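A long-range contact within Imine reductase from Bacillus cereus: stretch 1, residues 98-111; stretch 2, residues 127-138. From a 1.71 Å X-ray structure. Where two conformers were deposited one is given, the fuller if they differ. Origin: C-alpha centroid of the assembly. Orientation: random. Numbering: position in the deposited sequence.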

# COMPACT_ATOMS: atom_id res chain seq x y z
N VAL B 98 -19.37 -29.52 27.17
CA VAL B 98 -20.31 -30.41 26.50
C VAL B 98 -19.65 -31.19 25.35
O VAL B 98 -20.28 -31.54 24.40
CB VAL B 98 -21.57 -29.66 26.05
CG1 VAL B 98 -22.36 -29.19 27.28
CG2 VAL B 98 -21.26 -28.49 25.15
N SER B 99 -18.38 -31.51 25.54
CA SER B 99 -17.54 -32.09 24.45
C SER B 99 -18.10 -33.43 23.96
O SER B 99 -17.89 -33.80 22.78
CB SER B 99 -16.20 -32.47 25.09
OG SER B 99 -15.33 -31.39 25.18
N GLU B 100 -18.81 -34.16 24.83
CA GLU B 100 -19.45 -35.43 24.44
C GLU B 100 -20.67 -35.33 23.51
O GLU B 100 -21.23 -36.36 23.06
CB GLU B 100 -19.81 -36.19 25.74
CG GLU B 100 -21.09 -35.71 26.49
CD GLU B 100 -20.95 -34.52 27.51
OE1 GLU B 100 -19.92 -33.79 27.45
OE2 GLU B 100 -21.91 -34.30 28.34
N ASN B 101 -21.13 -34.12 23.20
CA ASN B 101 -22.28 -33.90 22.39
C ASN B 101 -22.02 -33.36 21.00
O ASN B 101 -22.96 -32.90 20.29
CB ASN B 101 -23.25 -32.97 23.13
CG ASN B 101 -23.82 -33.61 24.40
OD1 ASN B 101 -24.07 -34.83 24.45
ND2 ASN B 101 -24.01 -32.83 25.43
N LEU B 102 -20.77 -33.49 20.56
CA LEU B 102 -20.38 -32.83 19.27
C LEU B 102 -20.28 -33.76 18.06
O LEU B 102 -20.15 -33.31 16.94
CB LEU B 102 -19.05 -32.16 19.51
CG LEU B 102 -18.97 -31.01 20.56
CD1 LEU B 102 -17.57 -30.53 20.78
CD2 LEU B 102 -19.81 -29.84 20.06
N PHE B 103 -20.51 -35.08 18.24
CA PHE B 103 -20.41 -35.95 17.08
C PHE B 103 -21.38 -35.63 16.04
O PHE B 103 -22.58 -35.43 16.32
CB PHE B 103 -20.59 -37.46 17.44
CG PHE B 103 -20.59 -38.36 16.22
CD1 PHE B 103 -19.44 -38.51 15.45
CD2 PHE B 103 -21.76 -39.07 15.83
CE1 PHE B 103 -19.43 -39.38 14.34
CE2 PHE B 103 -21.74 -39.88 14.74
CZ PHE B 103 -20.56 -40.04 13.99
N GLY B 104 -20.91 -35.55 14.81
CA GLY B 104 -21.77 -35.29 13.70
C GLY B 104 -22.15 -33.83 13.43
O GLY B 104 -22.92 -33.54 12.55
N LYS B 105 -21.67 -32.92 14.25
CA LYS B 105 -22.00 -31.51 14.07
C LYS B 105 -20.96 -30.90 13.12
O LYS B 105 -19.81 -31.35 13.10
CB LYS B 105 -21.94 -30.81 15.41
CG LYS B 105 -22.92 -31.37 16.45
CD LYS B 105 -24.34 -31.40 15.90
CE LYS B 105 -25.31 -32.24 16.79
NZ LYS B 105 -26.68 -32.22 16.25
N VAL B 106 -21.40 -29.86 12.42
CA VAL B 106 -20.48 -29.08 11.53
C VAL B 106 -20.51 -27.64 12.07
O VAL B 106 -21.60 -26.99 12.03
CB VAL B 106 -20.98 -29.10 10.09
CG1 VAL B 106 -20.10 -28.21 9.19
CG2 VAL B 106 -20.95 -30.52 9.57
N LEU B 107 -19.40 -27.19 12.63
CA LEU B 107 -19.26 -25.89 13.28
C LEU B 107 -18.63 -24.94 12.24
O LEU B 107 -17.56 -25.25 11.72
CB LEU B 107 -18.31 -25.96 14.50
CG LEU B 107 -18.80 -26.64 15.78
CD1 LEU B 107 -20.23 -26.27 16.18
CD2 LEU B 107 -18.75 -28.17 15.62
N VAL B 108 -19.29 -23.83 11.96
CA VAL B 108 -18.73 -22.83 11.02
C VAL B 108 -18.24 -21.68 11.91
O VAL B 108 -19.05 -20.87 12.42
CB VAL B 108 -19.80 -22.38 10.00
CG1 VAL B 108 -19.23 -21.34 9.01
CG2 VAL B 108 -20.37 -23.54 9.26
N ASN B 109 -16.94 -21.52 12.02
CA ASN B 109 -16.33 -20.55 12.92
C ASN B 109 -16.08 -19.31 12.14
O ASN B 109 -15.22 -19.32 11.25
CB ASN B 109 -14.96 -21.04 13.39
CG ASN B 109 -15.01 -21.63 14.76
OD1 ASN B 109 -15.00 -22.88 14.95
ND2 ASN B 109 -15.16 -20.75 15.74
N LEU B 110 -16.73 -18.22 12.54
CA LEU B 110 -16.51 -16.91 11.89
C LEU B 110 -15.66 -15.93 12.67
O LEU B 110 -15.47 -14.83 12.22
CB LEU B 110 -17.84 -16.26 11.59
CG LEU B 110 -18.83 -17.13 10.80
CD1 LEU B 110 -20.21 -16.45 10.74
CD2 LEU B 110 -18.36 -17.49 9.42
N SER B 111 -15.09 -16.27 13.81
CA SER B 111 -14.26 -15.32 14.54
C SER B 111 -13.02 -14.94 13.69
O SER B 111 -12.38 -15.83 13.14
CB SER B 111 -13.78 -15.95 15.84
OG SER B 111 -14.87 -16.24 16.75
N ASP B 127 -11.25 -34.27 17.07
CA ASP B 127 -10.94 -35.22 18.14
C ASP B 127 -12.29 -35.61 18.88
O ASP B 127 -12.40 -36.69 19.47
CB ASP B 127 -9.99 -34.68 19.13
CG ASP B 127 -8.56 -34.64 18.60
OD1 ASP B 127 -8.35 -35.25 17.52
OD2 ASP B 127 -7.71 -34.05 19.27
N ARG B 128 -13.26 -34.71 18.83
CA ARG B 128 -14.59 -34.93 19.48
C ARG B 128 -15.68 -35.35 18.51
O ARG B 128 -16.89 -35.42 18.81
CB ARG B 128 -14.98 -33.66 20.32
CG ARG B 128 -14.07 -33.45 21.51
CD ARG B 128 -14.00 -32.00 22.00
NE ARG B 128 -13.09 -31.95 23.17
CZ ARG B 128 -11.77 -32.05 23.09
NH1 ARG B 128 -11.14 -32.17 21.95
NH2 ARG B 128 -11.06 -32.07 24.19
N GLY B 129 -15.31 -35.65 17.26
CA GLY B 129 -16.23 -36.15 16.27
C GLY B 129 -17.01 -35.21 15.45
O GLY B 129 -17.85 -35.58 14.67
N ALA B 130 -16.63 -33.91 15.55
CA ALA B 130 -17.25 -32.85 14.78
C ALA B 130 -16.34 -32.47 13.60
O ALA B 130 -15.21 -32.96 13.46
CB ALA B 130 -17.48 -31.62 15.69
N ARG B 131 -16.91 -31.69 12.68
CA ARG B 131 -16.14 -31.10 11.57
C ARG B 131 -16.18 -29.56 11.64
O ARG B 131 -17.12 -29.02 12.21
CB ARG B 131 -16.74 -31.63 10.27
CG ARG B 131 -16.62 -33.16 10.05
CD ARG B 131 -15.14 -33.61 9.93
N HIS B 132 -15.18 -28.87 11.06
CA HIS B 132 -14.95 -27.41 11.23
C HIS B 132 -14.84 -26.75 9.85
O HIS B 132 -14.15 -27.30 9.01
CB HIS B 132 -13.72 -27.17 12.04
CG HIS B 132 -13.31 -25.72 12.17
ND1 HIS B 132 -12.57 -25.05 11.22
CD2 HIS B 132 -13.52 -24.84 13.16
CE1 HIS B 132 -12.31 -23.82 11.63
NE2 HIS B 132 -12.92 -23.66 12.79
N ILE B 133 -15.65 -25.72 9.60
CA ILE B 133 -15.45 -24.85 8.39
C ILE B 133 -15.04 -23.49 8.92
O ILE B 133 -15.64 -22.94 9.87
CB ILE B 133 -16.67 -24.76 7.52
CG1 ILE B 133 -17.08 -26.11 6.92
CG2 ILE B 133 -16.44 -23.80 6.38
CD1 ILE B 133 -18.50 -26.02 6.39
N THR B 134 -13.92 -22.96 8.37
CA THR B 134 -13.46 -21.63 8.72
C THR B 134 -14.07 -20.65 7.79
O THR B 134 -13.96 -20.82 6.60
CB THR B 134 -11.91 -21.51 8.66
OG1 THR B 134 -11.37 -22.59 9.40
CG2 THR B 134 -11.38 -20.19 9.28
N GLY B 135 -14.62 -19.55 8.32
CA GLY B 135 -15.14 -18.50 7.46
C GLY B 135 -14.55 -17.11 7.82
O GLY B 135 -14.47 -16.77 8.99
N GLY B 136 -14.15 -16.37 6.80
CA GLY B 136 -13.60 -15.02 6.88
C GLY B 136 -14.54 -14.06 6.16
O GLY B 136 -14.47 -13.92 4.96
N VAL B 137 -15.47 -13.47 6.91
CA VAL B 137 -16.50 -12.62 6.30
C VAL B 137 -15.87 -11.27 5.95
O VAL B 137 -15.28 -10.63 6.79
CB VAL B 137 -17.71 -12.44 7.23
CG1 VAL B 137 -18.79 -11.57 6.57
CG2 VAL B 137 -18.30 -13.81 7.62
N GLN B 138 -16.04 -10.88 4.69
CA GLN B 138 -15.37 -9.68 4.15
C GLN B 138 -16.22 -8.44 4.22
O GLN B 138 -15.75 -7.39 3.80
CB GLN B 138 -14.97 -9.95 2.70
CG GLN B 138 -14.01 -11.10 2.51
CD GLN B 138 -13.92 -11.46 1.04
OE1 GLN B 138 -14.09 -10.59 0.21
NE2 GLN B 138 -13.69 -12.74 0.71
O HOH W 1 -18.50 -35.66 21.02

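Two parallel strands, 106-109 and 131-137, form the centre of this contact, which buries 809 Å² in all. Ser99 begins it: Arg128 NE donates a hydrogen bond to Ser99 OG at 3.1 Å. A water bridges nearby, donating to Ser99 O and Arg128 O and accepting from Leu102 N. Leu102 is buried and points toward stretch 2, its CB 4.2 Å from Ala130 CB. A type II turn from Leu102 to Lys105 then leads into the strand. Gly104 N donates to Gly129 O (3.1 Å). Both glycines have positive phi angles that disfavour a side chain, and a CB on Gly129 would also crowd Phe103 CD1.

The backbone ladder follows. Lys105 O accepts from Arg131 N (2.9 Å), while the Lys105 side chain sets off sideways and its end leaves stretch 2. Val106 CG1 lies 3.9 Å from Ile133 CD1. Leu107 N donates to Arg131 O, and Leu107 O accepts from Ile133 N (2.9 Å). On the other face, Leu107 CD2 packs 3.7 Å from Ala130 CB. Val108 CG2 meets Ile133 CD1 at 4.2 Å. These strand residues are buried, so apolar side chains suit them. Asn109 N donates to Ile133 O, and Asn109 O accepts from Gly135 N (3.0 Å). Leu110 CD2 reaches Val137 CG2 at 4.1 Å; a CB on Gly135 would clash with Leu110 CD2.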